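Local atomic coordinates of putative branched-chain amino acid ABC transporter (Rhodospirillum rubrum ATCC 11170, PDB entry 3HUT), a protein that probably binds branched-chain or related amino acids in the periplasm and delivers them to an ABC transporter for uptake. Residues Glu10-Gly15 / Ala51-Asp56; Pro71-Val76 / Glu95-Leu100; Asp185-Ile190 / Ala208-Ala213; Pro195-Leu200 / Ala220-Gly225; Leu290-Arg295 / Glu303-Ala308. One frame throughout, in Å; residues are numbered along the deposited sequence.

Overall arrangement
The five contacts fall into two groups. Interactions 1, 2 and 5 share the part built on the sheet of strand 5-11, and interactions 3 and 4 share the part built on strand 197-201. Interactions 1 and 2 reach neighbouring strands of one parallel sheet. Interaction 5 packs a helix pair against interaction 2, with Leu305 touching Val74 and Pro98. Interactions 3 and 4 interlock along the chain, and their centres are about 11 Å apart. Interactions 2 to 5 are largely buried. Interaction 1, at the strand ends, is only partly so and the most polar. Interactions 2 and 4 combine backbone bonds with apolar packing, interaction 3 is apolar, and interaction 5 adds one arginine bond.

Interaction 1: residues Glu10-Gly15 / Ala51-Asp56; sequences ELPLTG and ADSRDD
Asp52 holds Leu13 and Thr14 with its two carboxylate oxygens. Thr14 OG1 donates to Asp52 OD2 at 2.7 Å, on the syn side and 19° out of the carboxylate plane. Leu13 N bonds to Asp52 OD1 at 3.0 Å from well above that plane. Arg54 N reaches the same OD1 of Asp52 from the opposite face, at 2.9 Å, and this closes an Asx turn. Asp52 CG stands anti to its backbone N (chi1 -177°), which sets the carboxyl carbon beside Leu13 and Thr14. The Thr14 and Asp52 side chains cross at about a right angle. An alanine in place of Asp52 would probably leave Leu13 N, Arg54 N and Thr14 OG1 without their acceptor, and the 12-15 loop less firmly tied to the 52-54 turn.

Further back, two parallel strands come to their ends. Leu11 N bonds to Ala51 O at 3.1 Å, and Ser53 N bonds to Leu11 O at 2.9 Å. Ser53 OG accepts from Asp55 N in an ST turn and also bonds to Asp79. Pro12 CB rests on Asp55 CB at 4.0 Å.

Strands 5-11 and 46-52 form a beta-alpha-beta unit with helix 18-37. Glu10 and Ala51 lie on the face packed by helix 57-69, whose start is capped by Asp56. Glu10 OE2 bonds to Tyr92 of helix 82-95, and Asp55 OD1 bonds to Ser81.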
# COMPACT_ATOMS: atom_id res chain seq x y z
N GLU A 10 12.75 -2.97 12.77
CA GLU A 10 13.60 -3.87 12.00
C GLU A 10 13.33 -3.56 10.54
O GLU A 10 12.17 -3.50 10.11
CB GLU A 10 13.30 -5.34 12.32
CG GLU A 10 11.84 -5.76 12.18
CD GLU A 10 11.66 -7.25 12.37
OE1 GLU A 10 11.97 -8.02 11.43
OE2 GLU A 10 11.22 -7.68 13.46
N LEU A 11 14.40 -3.34 9.78
CA LEU A 11 14.30 -3.02 8.36
C LEU A 11 15.61 -3.35 7.64
O LEU A 11 16.67 -3.44 8.26
CB LEU A 11 13.98 -1.53 8.17
CG LEU A 11 14.62 -0.49 9.10
CD1 LEU A 11 16.09 -0.79 9.32
CD2 LEU A 11 14.45 0.90 8.50
N PRO A 12 15.54 -3.56 6.32
CA PRO A 12 16.72 -3.89 5.53
C PRO A 12 17.60 -2.70 5.14
O PRO A 12 17.18 -1.85 4.36
CB PRO A 12 16.13 -4.60 4.32
CG PRO A 12 14.83 -3.88 4.11
CD PRO A 12 14.30 -3.73 5.53
N LEU A 13 18.81 -2.65 5.70
CA LEU A 13 19.75 -1.58 5.40
C LEU A 13 20.94 -2.12 4.62
O LEU A 13 21.84 -1.38 4.21
CB LEU A 13 20.23 -0.90 6.69
CG LEU A 13 19.12 -0.13 7.42
CD1 LEU A 13 19.67 0.48 8.70
CD2 LEU A 13 18.56 0.95 6.50
N THR A 14 20.96 -3.43 4.43
CA THR A 14 22.00 -4.07 3.66
C THR A 14 21.31 -5.15 2.84
O THR A 14 20.26 -5.65 3.23
CB THR A 14 23.12 -4.68 4.56
OG1 THR A 14 22.56 -5.61 5.49
CG2 THR A 14 23.83 -3.58 5.34
N GLY A 15 21.87 -5.47 1.68
CA GLY A 15 21.24 -6.48 0.85
C GLY A 15 20.52 -5.88 -0.34
O GLY A 15 20.49 -4.66 -0.52
N ALA A 51 17.27 -1.81 13.66
CA ALA A 51 18.05 -3.04 13.56
C ALA A 51 18.05 -3.48 12.10
O ALA A 51 16.98 -3.59 11.49
CB ALA A 51 17.46 -4.12 14.45
N ASP A 52 19.23 -3.71 11.55
CA ASP A 52 19.37 -4.15 10.16
C ASP A 52 19.00 -5.62 10.01
O ASP A 52 19.76 -6.51 10.39
CB ASP A 52 20.81 -3.92 9.68
CG ASP A 52 21.01 -4.28 8.22
OD1 ASP A 52 20.03 -4.64 7.53
OD2 ASP A 52 22.16 -4.18 7.75
N SER A 53 17.82 -5.88 9.45
CA SER A 53 17.35 -7.25 9.26
C SER A 53 17.96 -7.91 8.02
O SER A 53 17.90 -9.13 7.87
CB SER A 53 15.84 -7.27 9.13
OG SER A 53 15.45 -6.74 7.87
N ARG A 54 18.52 -7.09 7.13
CA ARG A 54 19.12 -7.58 5.89
C ARG A 54 18.10 -8.33 5.03
O ARG A 54 18.46 -9.03 4.08
CB ARG A 54 20.30 -8.51 6.18
CG ARG A 54 21.38 -7.91 7.06
CD ARG A 54 22.73 -8.54 6.75
NE ARG A 54 22.70 -10.00 6.85
CZ ARG A 54 22.62 -10.66 8.00
NH1 ARG A 54 22.57 -10.00 9.14
NH2 ARG A 54 22.60 -11.99 8.00
N ASP A 55 16.82 -8.16 5.35
CA ASP A 55 15.74 -8.85 4.65
C ASP A 55 16.03 -10.34 4.70
O ASP A 55 15.81 -11.07 3.73
CB ASP A 55 15.64 -8.38 3.19
CG ASP A 55 14.34 -8.83 2.53
OD1 ASP A 55 13.30 -8.79 3.21
OD2 ASP A 55 14.36 -9.22 1.34
N ASP A 56 16.54 -10.78 5.85
CA ASP A 56 16.88 -12.18 6.07
C ASP A 56 16.05 -12.73 7.22
O ASP A 56 16.07 -12.19 8.33
CB ASP A 56 18.38 -12.28 6.40
CG ASP A 56 18.83 -13.70 6.64
OD1 ASP A 56 18.59 -14.23 7.74
OD2 ASP A 56 19.42 -14.29 5.71

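Interaction 2: residues Pro71-Val76 / Glu95-Leu100; sequences PRVVGV and EGMPQL
Selenomethionine Met97 reaches Val76, Gly75 and Val73 through three successive torsions. CG is anti to the backbone N (chi1 174°). The chain then bends twice, at chi2 (74°), which sets SE, and at chi3 (84°), which sets CE. The folded chain runs past Val76, Gly75 and Val73 in turn. Met97 CG touches Val76 CG2 at 3.8 Å, where the two side chains cross at about a right angle. Met97 SE lies 3.6 Å from Gly75 N. The methyl end turns to Val73, with Met97 CE 3.7 Å from Val73 CG1 and 3.4 Å from Val73 O. That carbonyl accepts a hydrogen bond from Arg302 NE.

Pro98 packs beside this. Its CG lies against Val74 O, at 3.3 Å. Val74 O is buried by the contact and has no hydrogen-bond partner in the model.

Further along, the chains pair as parallel strands. Val76 N bonds to Pro98 O at 3.0 Å, and Leu100 N bonds to Val76 O at 3.0 Å. Gln99 CA adds a C-H contact to Val76 O.

Val76 and Gln99 point to one face of the sheet, where Tyr92 of helix 82-95 packs. The extended Gln99 side chain ends in bonds to Gln116 and Ser85. Val74 and Pro98 meet helix 302-310 instead. Strand 73-78, helix 82-95 and strand 99-101 form a beta-alpha-beta unit, and Val74 and Gly75 bond on to strand 5-11.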
# COMPACT_ATOMS: atom_id res chain seq x y z
N PRO A 71 12.96 -5.03 27.91
CA PRO A 71 11.71 -4.52 28.50
C PRO A 71 11.33 -3.10 28.11
O PRO A 71 10.17 -2.71 28.24
CB PRO A 71 11.95 -4.68 30.00
CG PRO A 71 13.43 -4.52 30.12
CD PRO A 71 13.93 -5.36 28.97
N ARG A 72 12.29 -2.31 27.63
CA ARG A 72 11.97 -0.93 27.25
C ARG A 72 11.22 -0.87 25.93
O ARG A 72 10.44 0.05 25.70
CB ARG A 72 13.25 -0.10 27.15
CG ARG A 72 14.06 -0.08 28.44
CD ARG A 72 15.19 0.92 28.34
NE ARG A 72 16.00 0.73 27.14
CZ ARG A 72 16.74 -0.34 26.89
NH1 ARG A 72 16.78 -1.34 27.77
NH2 ARG A 72 17.46 -0.41 25.78
N VAL A 73 11.45 -1.84 25.06
CA VAL A 73 10.79 -1.88 23.76
C VAL A 73 9.33 -2.30 23.93
O VAL A 73 9.05 -3.45 24.25
CB VAL A 73 11.50 -2.87 22.82
CG1 VAL A 73 10.82 -2.87 21.46
CG2 VAL A 73 12.98 -2.50 22.70
N VAL A 74 8.41 -1.36 23.72
CA VAL A 74 7.00 -1.66 23.89
C VAL A 74 6.27 -2.01 22.60
O VAL A 74 5.13 -2.49 22.62
CB VAL A 74 6.27 -0.48 24.57
CG1 VAL A 74 6.83 -0.27 25.97
CG2 VAL A 74 6.43 0.78 23.75
N GLY A 75 6.94 -1.78 21.48
CA GLY A 75 6.33 -2.08 20.19
C GLY A 75 7.41 -2.13 19.14
O GLY A 75 8.48 -1.55 19.31
N VAL A 76 7.14 -2.83 18.05
CA VAL A 76 8.12 -2.94 16.98
C VAL A 76 7.54 -2.54 15.63
O VAL A 76 6.48 -3.03 15.25
CB VAL A 76 8.66 -4.39 16.85
CG1 VAL A 76 9.54 -4.51 15.61
CG2 VAL A 76 9.45 -4.77 18.09
N GLU A 95 5.30 -14.00 21.93
CA GLU A 95 5.82 -13.25 23.07
C GLU A 95 4.96 -12.08 23.54
O GLU A 95 5.17 -11.54 24.63
CB GLU A 95 7.23 -12.74 22.76
CG GLU A 95 8.27 -13.83 22.55
CD GLU A 95 8.39 -14.77 23.74
OE1 GLU A 95 8.27 -14.28 24.88
OE2 GLU A 95 8.61 -15.98 23.52
N GLY A 96 3.98 -11.67 22.72
CA GLY A 96 3.12 -10.57 23.12
C GLY A 96 3.69 -9.19 22.83
O GLY A 96 3.65 -8.29 23.67
N MSE A 97 4.25 -9.04 21.63
CA MSE A 97 4.82 -7.77 21.20
C MSE A 97 4.03 -7.28 20.00
O MSE A 97 3.91 -7.99 19.01
CB MSE A 97 6.28 -7.97 20.78
CG MSE A 97 6.95 -6.73 20.18
SE MSE A 97 7.38 -5.37 21.49
CE MSE A 97 9.08 -6.08 22.11
N PRO A 98 3.45 -6.07 20.08
CA PRO A 98 2.68 -5.56 18.94
C PRO A 98 3.63 -5.20 17.79
O PRO A 98 4.66 -4.56 18.01
CB PRO A 98 1.97 -4.34 19.52
CG PRO A 98 2.95 -3.84 20.54
CD PRO A 98 3.43 -5.11 21.20
N GLN A 99 3.29 -5.63 16.58
CA GLN A 99 4.13 -5.38 15.41
C GLN A 99 3.37 -4.65 14.30
O GLN A 99 2.26 -5.04 13.95
CB GLN A 99 4.67 -6.71 14.86
CG GLN A 99 5.30 -6.63 13.45
CD GLN A 99 5.68 -7.99 12.87
OE1 GLN A 99 5.10 -9.02 13.22
NE2 GLN A 99 6.64 -7.99 11.96
N LEU A 100 3.96 -3.58 13.77
CA LEU A 100 3.31 -2.84 12.70
C LEU A 100 4.24 -2.79 11.49
O LEU A 100 5.25 -2.07 11.51
CB LEU A 100 2.94 -1.42 13.14
CG LEU A 100 2.39 -0.49 12.03
CD1 LEU A 100 1.24 -1.16 11.33
CD2 LEU A 100 1.96 0.84 12.63

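Interaction 3: residues Asp185-Ile190 / Ala208-Ala213; sequences DVIDEI and APFLRA
Phe210 and Ala213 meet Val186, Ile187 and Ile190 across two helix segments whose axes come no nearer than 11.3 Å and whose directions differ by 53°. At this spacing the backbones stay well apart, so contact is made through side chains, chiefly Phe210 and Ile187. The CG of Phe210 is anti to the backbone N (chi1 166°), and the tip of its ring comes nearer to the other helix than its CB direction suggests. Phe210 CE1 meets two residues. It lies 4.0 Å from Val186 CG1 and 4.1 Å from Ile187 CG1, and both come at the ring obliquely. Ile190 CD1 sits at the ring edge, near its plane, 4.5 Å from Phe210 CZ. The Ile187 and Phe210 side chains run antiparallel alongside each other.

Ile187 also reaches Ala213. Its CD1 lies 3.8 Å from Ala213 C and 4.1 Å from Ala213 CB. The small alanine lets the isoleucine tip come down onto the helix backbone. The side chains that meet are all apolar. At the margin Asp188 forms a salt bridge with Arg217.

Ile145 of strand 141-147 touches both Val186 and Phe210, and strand 197-201 meets Phe210 and Ile190 through Leu200 and Ile198. Two neighbouring helices packed on the parallel part of a mixed sheet, with a strand between them in sequence, are typical of the alpha/beta lobes of periplasmic binding proteins.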
# COMPACT_ATOMS: atom_id res chain seq x y z
N ASP A 185 -5.36 -10.53 -30.32
CA ASP A 185 -6.47 -11.43 -30.04
C ASP A 185 -7.41 -10.89 -28.97
O ASP A 185 -8.63 -10.93 -29.14
CB ASP A 185 -5.96 -12.81 -29.63
CG ASP A 185 -5.24 -13.51 -30.76
OD1 ASP A 185 -5.66 -13.33 -31.92
OD2 ASP A 185 -4.27 -14.25 -30.48
N VAL A 186 -6.85 -10.40 -27.87
CA VAL A 186 -7.69 -9.87 -26.80
C VAL A 186 -8.47 -8.67 -27.32
O VAL A 186 -9.60 -8.43 -26.91
CB VAL A 186 -6.84 -9.44 -25.57
CG1 VAL A 186 -5.77 -8.45 -25.98
CG2 VAL A 186 -7.74 -8.84 -24.51
N ILE A 187 -7.87 -7.91 -28.23
CA ILE A 187 -8.54 -6.75 -28.79
C ILE A 187 -9.68 -7.18 -29.70
O ILE A 187 -10.73 -6.53 -29.74
CB ILE A 187 -7.55 -5.85 -29.56
CG1 ILE A 187 -6.58 -5.20 -28.56
CG2 ILE A 187 -8.31 -4.78 -30.34
CD1 ILE A 187 -5.53 -4.31 -29.20
N ASP A 188 -9.48 -8.27 -30.43
CA ASP A 188 -10.52 -8.78 -31.32
C ASP A 188 -11.70 -9.24 -30.47
O ASP A 188 -12.86 -9.02 -30.81
CB ASP A 188 -9.99 -9.95 -32.14
CG ASP A 188 -9.05 -9.52 -33.25
OD1 ASP A 188 -8.49 -10.40 -33.93
OD2 ASP A 188 -8.87 -8.30 -33.45
N GLU A 189 -11.38 -9.88 -29.35
CA GLU A 189 -12.39 -10.39 -28.44
C GLU A 189 -13.20 -9.25 -27.83
O GLU A 189 -14.41 -9.37 -27.62
CB GLU A 189 -11.72 -11.22 -27.35
CG GLU A 189 -12.65 -11.79 -26.31
CD GLU A 189 -11.98 -12.85 -25.46
OE1 GLU A 189 -10.79 -12.70 -25.15
OE2 GLU A 189 -12.66 -13.84 -25.10
N ILE A 190 -12.53 -8.14 -27.54
CA ILE A 190 -13.19 -6.97 -26.98
C ILE A 190 -14.10 -6.39 -28.07
O ILE A 190 -15.21 -5.95 -27.81
CB ILE A 190 -12.16 -5.91 -26.54
CG1 ILE A 190 -11.41 -6.40 -25.31
CG2 ILE A 190 -12.85 -4.58 -26.29
CD1 ILE A 190 -10.29 -5.49 -24.86
N ALA A 208 1.02 0.15 -20.76
CA ALA A 208 1.30 1.21 -21.72
C ALA A 208 1.31 0.68 -23.15
O ALA A 208 0.61 1.21 -24.02
CB ALA A 208 2.64 1.89 -21.40
N PRO A 209 2.09 -0.38 -23.42
CA PRO A 209 2.07 -0.88 -24.80
C PRO A 209 0.70 -1.44 -25.20
O PRO A 209 0.29 -1.30 -26.35
CB PRO A 209 3.18 -1.94 -24.81
CG PRO A 209 3.30 -2.36 -23.37
CD PRO A 209 3.14 -1.05 -22.63
N PHE A 210 -0.00 -2.06 -24.26
CA PHE A 210 -1.32 -2.60 -24.57
C PHE A 210 -2.26 -1.49 -25.03
O PHE A 210 -2.96 -1.63 -26.03
CB PHE A 210 -1.95 -3.28 -23.35
CG PHE A 210 -3.42 -3.55 -23.53
CD1 PHE A 210 -3.86 -4.43 -24.51
CD2 PHE A 210 -4.36 -2.88 -22.76
CE1 PHE A 210 -5.22 -4.64 -24.73
CE2 PHE A 210 -5.72 -3.07 -22.97
CZ PHE A 210 -6.15 -3.95 -23.96
N LEU A 211 -2.27 -0.38 -24.29
CA LEU A 211 -3.13 0.74 -24.63
C LEU A 211 -2.75 1.38 -25.96
O LEU A 211 -3.62 1.88 -26.67
CB LEU A 211 -3.11 1.77 -23.49
CG LEU A 211 -3.80 1.23 -22.24
CD1 LEU A 211 -3.55 2.15 -21.06
CD2 LEU A 211 -5.29 1.09 -22.52
N ARG A 212 -1.47 1.39 -26.29
CA ARG A 212 -1.04 1.95 -27.57
C ARG A 212 -1.64 1.09 -28.68
O ARG A 212 -2.10 1.60 -29.70
CB ARG A 212 0.49 1.96 -27.69
CG ARG A 212 1.20 3.04 -26.86
CD ARG A 212 2.72 2.91 -27.00
NE ARG A 212 3.14 3.07 -28.39
CZ ARG A 212 4.30 2.62 -28.87
NH1 ARG A 212 5.15 1.98 -28.08
NH2 ARG A 212 4.60 2.83 -30.15
N ALA A 213 -1.65 -0.22 -28.48
CA ALA A 213 -2.21 -1.14 -29.47
C ALA A 213 -3.73 -1.00 -29.52
O ALA A 213 -4.33 -0.96 -30.60
CB ALA A 213 -1.82 -2.57 -29.13

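Interaction 4: residues Pro195-Leu200 / Ala220-Gly225; sequences PQAIYL and ALPVYG
Tyr199 sets its ring against Tyr224 and Gly225 of the neighbouring strand. From CB the side chain sets out with CG anti to the backbone N (chi1 179°). CG then lies 4.2 Å from Tyr224 O. The next ring atom, Tyr199 CD1, comes closer to Tyr224 O, at 3.7 Å, and also touches Tyr224 CB. Tyr199 CE1 lies 3.8 Å from Gly225 CA, which approaches the ring obliquely. At the tip, Tyr199 OH is 4.1 Å from Gly225 C, while its hydrogen bond goes outside the pair, to Asn130. Phe159 stacks on the same ring. A serine in place of Tyr199 would probably open a gap beside Gly225 and Phe159 and leave Asn130 without its mate.

The backbones form parallel strands with axes 21° apart. Ile198 N bonds to Pro222 O at 3.2 Å. Tyr224 N bonds to Ile198 O at 2.9 Å. Leu200 N bonds to Tyr224 O at 2.8 Å.

Ile198, Leu200 and Val223 point to the other face of the sheet. There Leu200 CD1 meets Val223 CG1 at 3.8 Å. Before the strands begin, Leu221 turns its two methyl groups to the carbonyls of Pro195 and Gln196.

Helix 204-216 joins the strands in a beta-alpha-beta unit and packs on the Ile198, Leu200 and Val223 face. Helix 126-136 packs against the Tyr199 and Tyr224 face, where Tyr224 OH bonds to Asp137 and Arg246. Strand 141-147 pairs with strand 197-201 through bonds of Ala197 and Tyr199.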
# COMPACT_ATOMS: atom_id res chain seq x y z
N PRO A 195 -17.71 -4.95 -24.78
CA PRO A 195 -17.93 -4.51 -23.40
C PRO A 195 -18.01 -2.98 -23.38
O PRO A 195 -17.58 -2.33 -24.32
CB PRO A 195 -16.69 -5.05 -22.67
CG PRO A 195 -15.63 -4.99 -23.73
CD PRO A 195 -16.36 -5.53 -24.95
N GLN A 196 -18.57 -2.41 -22.31
CA GLN A 196 -18.69 -0.96 -22.20
C GLN A 196 -17.38 -0.34 -21.72
O GLN A 196 -17.09 0.83 -21.99
CB GLN A 196 -19.79 -0.58 -21.21
CG GLN A 196 -21.16 -1.15 -21.51
CD GLN A 196 -22.14 -0.84 -20.41
OE1 GLN A 196 -21.81 -0.94 -19.22
NE2 GLN A 196 -23.37 -0.47 -20.78
N ALA A 197 -16.58 -1.12 -21.00
CA ALA A 197 -15.31 -0.61 -20.50
C ALA A 197 -14.33 -1.74 -20.24
O ALA A 197 -14.68 -2.92 -20.31
CB ALA A 197 -15.54 0.18 -19.21
N ILE A 198 -13.09 -1.35 -19.94
CA ILE A 198 -12.02 -2.31 -19.68
C ILE A 198 -11.35 -2.03 -18.34
O ILE A 198 -11.06 -0.87 -18.00
CB ILE A 198 -10.93 -2.22 -20.78
CG1 ILE A 198 -11.57 -2.45 -22.15
CG2 ILE A 198 -9.82 -3.23 -20.50
CD1 ILE A 198 -10.62 -2.23 -23.31
N TYR A 199 -11.10 -3.09 -17.57
CA TYR A 199 -10.42 -2.95 -16.29
C TYR A 199 -9.10 -3.70 -16.42
O TYR A 199 -9.10 -4.89 -16.73
CB TYR A 199 -11.22 -3.55 -15.14
CG TYR A 199 -10.48 -3.42 -13.82
CD1 TYR A 199 -10.31 -2.17 -13.22
CD2 TYR A 199 -9.88 -4.53 -13.22
CE1 TYR A 199 -9.55 -2.03 -12.05
CE2 TYR A 199 -9.12 -4.39 -12.05
CZ TYR A 199 -8.96 -3.14 -11.47
OH TYR A 199 -8.21 -2.98 -10.33
N LEU A 200 -7.99 -3.01 -16.18
CA LEU A 200 -6.68 -3.64 -16.29
C LEU A 200 -6.03 -3.97 -14.95
O LEU A 200 -5.69 -3.07 -14.18
CB LEU A 200 -5.73 -2.73 -17.08
CG LEU A 200 -6.14 -2.37 -18.51
CD1 LEU A 200 -5.10 -1.44 -19.14
CD2 LEU A 200 -6.30 -3.65 -19.33
N ALA A 220 -12.34 3.21 -28.59
CA ALA A 220 -12.54 4.43 -27.81
C ALA A 220 -13.08 4.10 -26.41
O ALA A 220 -13.51 4.99 -25.67
CB ALA A 220 -13.51 5.37 -28.53
N LEU A 221 -13.06 2.83 -26.05
CA LEU A 221 -13.57 2.41 -24.75
C LEU A 221 -12.79 2.99 -23.58
O LEU A 221 -11.57 3.09 -23.62
CB LEU A 221 -13.57 0.88 -24.65
CG LEU A 221 -14.43 0.13 -25.67
CD1 LEU A 221 -14.40 -1.35 -25.37
CD2 LEU A 221 -15.86 0.66 -25.62
N PRO A 222 -13.50 3.39 -22.52
CA PRO A 222 -12.82 3.94 -21.35
C PRO A 222 -12.06 2.83 -20.63
O PRO A 222 -12.45 1.66 -20.69
CB PRO A 222 -13.96 4.52 -20.51
CG PRO A 222 -15.12 3.63 -20.85
CD PRO A 222 -14.97 3.45 -22.35
N VAL A 223 -10.97 3.19 -19.96
CA VAL A 223 -10.15 2.21 -19.25
C VAL A 223 -9.91 2.58 -17.80
O VAL A 223 -9.60 3.73 -17.48
CB VAL A 223 -8.78 2.06 -19.95
CG1 VAL A 223 -7.88 1.12 -19.13
CG2 VAL A 223 -8.98 1.52 -21.36
N TYR A 224 -10.07 1.59 -16.92
CA TYR A 224 -9.83 1.76 -15.49
C TYR A 224 -8.74 0.74 -15.18
O TYR A 224 -8.64 -0.28 -15.87
CB TYR A 224 -11.08 1.43 -14.67
CG TYR A 224 -12.19 2.45 -14.76
CD1 TYR A 224 -12.53 3.23 -13.66
CD2 TYR A 224 -12.92 2.61 -15.94
CE1 TYR A 224 -13.57 4.16 -13.72
CE2 TYR A 224 -13.96 3.53 -16.01
CZ TYR A 224 -14.28 4.30 -14.90
OH TYR A 224 -15.33 5.20 -14.96
N GLY A 225 -7.94 0.98 -14.15
CA GLY A 225 -6.90 0.02 -13.85
C GLY A 225 -6.35 0.04 -12.45
O GLY A 225 -6.68 0.90 -11.63

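Interaction 5: residues Leu290-Arg295 / Glu303-Ala308; sequences LAAVGR and ESLRDA
Ala292 and Ala308 bring the two helices together through two small residues. Their CA atoms are 5.0 Å apart, and Ala292 CB lies 3.9 Å from Ala308 CB. The axes of the short segments approach to 8.6 Å and cross at 119°. The methyl of Ala308 is a small bump that presses against the backbone of the other helix, 3.5 Å from Ala292 O.

Leu305 supplies the larger bump. Its CG is anti to the backbone N (chi1 179°), and the branched end beyond it comes nearer to the other helix. Leu305 CD1 settles between two neighbouring residues, 3.8 Å from Ala292 CB and 3.8 Å from Val293 CG2. Leu305 CD2 also grazes Val293 CG2, at 4.2 Å. The short alanine and the branched valine thus form a shallow hollow for the leucine tip, and the Val293 and Leu305 side chains meet at a slant.

Arg295 closes the contact at its solvent-exposed side. Its chain bends at chi3 (-66°), which places NE. One guanidinium face has Ala291 O and Ala292 CA of its own helix against it, offset to its rim. Arg295 NH2 donates to Ala308 O at 3.0 Å. The oxygen lies at the guanidinium edge, in its plane, though the donor stands above the carbonyl plane.

The pair joins helix 277-296 to helix 302-310. Leu305 also touches Met289, Val300 and Pro98, and Val74 of strand 73-78. Val293 touches Leu5 of strand 5-11, and Leu290 packs on helix 18-37. The two helices thus lie against the sheet that contains strands 5-11 and 73-78.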
# COMPACT_ATOMS: atom_id res chain seq x y z
N LEU A 290 2.91 5.87 16.73
CA LEU A 290 3.06 6.95 17.70
C LEU A 290 1.72 7.43 18.24
O LEU A 290 1.59 7.70 19.44
CB LEU A 290 3.83 8.11 17.07
CG LEU A 290 5.31 7.82 16.77
CD1 LEU A 290 5.94 8.98 16.00
CD2 LEU A 290 6.05 7.58 18.08
N ALA A 291 0.72 7.55 17.38
CA ALA A 291 -0.59 7.99 17.83
C ALA A 291 -1.13 6.97 18.84
O ALA A 291 -1.71 7.34 19.86
CB ALA A 291 -1.55 8.11 16.65
N ALA A 292 -0.91 5.69 18.56
CA ALA A 292 -1.37 4.63 19.46
C ALA A 292 -0.65 4.74 20.81
O ALA A 292 -1.26 4.59 21.87
CB ALA A 292 -1.11 3.27 18.83
N VAL A 293 0.66 4.99 20.76
CA VAL A 293 1.43 5.14 21.99
C VAL A 293 0.87 6.36 22.74
O VAL A 293 0.72 6.34 23.96
CB VAL A 293 2.94 5.37 21.71
CG1 VAL A 293 3.69 5.57 23.02
CG2 VAL A 293 3.52 4.17 20.95
N GLY A 294 0.57 7.42 21.99
CA GLY A 294 0.02 8.62 22.59
C GLY A 294 -1.25 8.33 23.37
O GLY A 294 -1.45 8.84 24.47
N ARG A 295 -2.12 7.50 22.80
CA ARG A 295 -3.36 7.16 23.48
C ARG A 295 -3.10 6.24 24.67
O ARG A 295 -3.77 6.33 25.69
CB ARG A 295 -4.35 6.50 22.51
CG ARG A 295 -4.87 7.45 21.44
CD ARG A 295 -6.06 6.85 20.71
NE ARG A 295 -5.71 5.67 19.93
CZ ARG A 295 -5.16 5.70 18.72
NH1 ARG A 295 -4.90 6.86 18.13
NH2 ARG A 295 -4.90 4.57 18.09
N GLU A 303 0.91 -4.85 25.87
CA GLU A 303 -0.49 -5.25 25.81
C GLU A 303 -1.42 -4.07 25.53
O GLU A 303 -2.32 -4.17 24.69
CB GLU A 303 -0.91 -5.92 27.12
CG GLU A 303 0.05 -6.98 27.64
CD GLU A 303 1.38 -6.40 28.10
OE1 GLU A 303 1.37 -5.48 28.94
OE2 GLU A 303 2.44 -6.87 27.63
N SER A 304 -1.23 -2.97 26.25
CA SER A 304 -2.08 -1.80 26.05
C SER A 304 -1.81 -1.17 24.69
O SER A 304 -2.72 -0.60 24.08
CB SER A 304 -1.87 -0.77 27.17
OG SER A 304 -0.65 -0.08 27.01
N LEU A 305 -0.57 -1.27 24.22
CA LEU A 305 -0.23 -0.72 22.92
C LEU A 305 -0.88 -1.55 21.81
O LEU A 305 -1.27 -1.01 20.78
CB LEU A 305 1.29 -0.68 22.73
CG LEU A 305 1.80 -0.13 21.38
CD1 LEU A 305 1.12 1.20 21.05
CD2 LEU A 305 3.32 0.04 21.44
N ARG A 306 -0.99 -2.85 22.02
CA ARG A 306 -1.63 -3.71 21.02
C ARG A 306 -3.10 -3.31 20.87
O ARG A 306 -3.62 -3.24 19.76
CB ARG A 306 -1.55 -5.19 21.42
CG ARG A 306 -1.89 -6.15 20.27
CD ARG A 306 -2.78 -7.28 20.76
NE ARG A 306 -4.06 -6.79 21.24
CZ ARG A 306 -5.15 -6.64 20.49
NH1 ARG A 306 -5.13 -6.95 19.20
NH2 ARG A 306 -6.27 -6.16 21.03
N ASP A 307 -3.76 -3.04 22.00
CA ASP A 307 -5.17 -2.62 21.96
C ASP A 307 -5.32 -1.28 21.26
O ASP A 307 -6.21 -1.11 20.41
CB ASP A 307 -5.75 -2.50 23.38
CG ASP A 307 -6.04 -3.85 24.01
OD1 ASP A 307 -6.47 -4.78 23.28
OD2 ASP A 307 -5.86 -3.98 25.24
N ALA A 308 -4.46 -0.32 21.60
CA ALA A 308 -4.52 1.01 20.99
C ALA A 308 -4.27 0.95 19.48
O ALA A 308 -4.94 1.65 18.71
CB ALA A 308 -3.51 1.94 21.65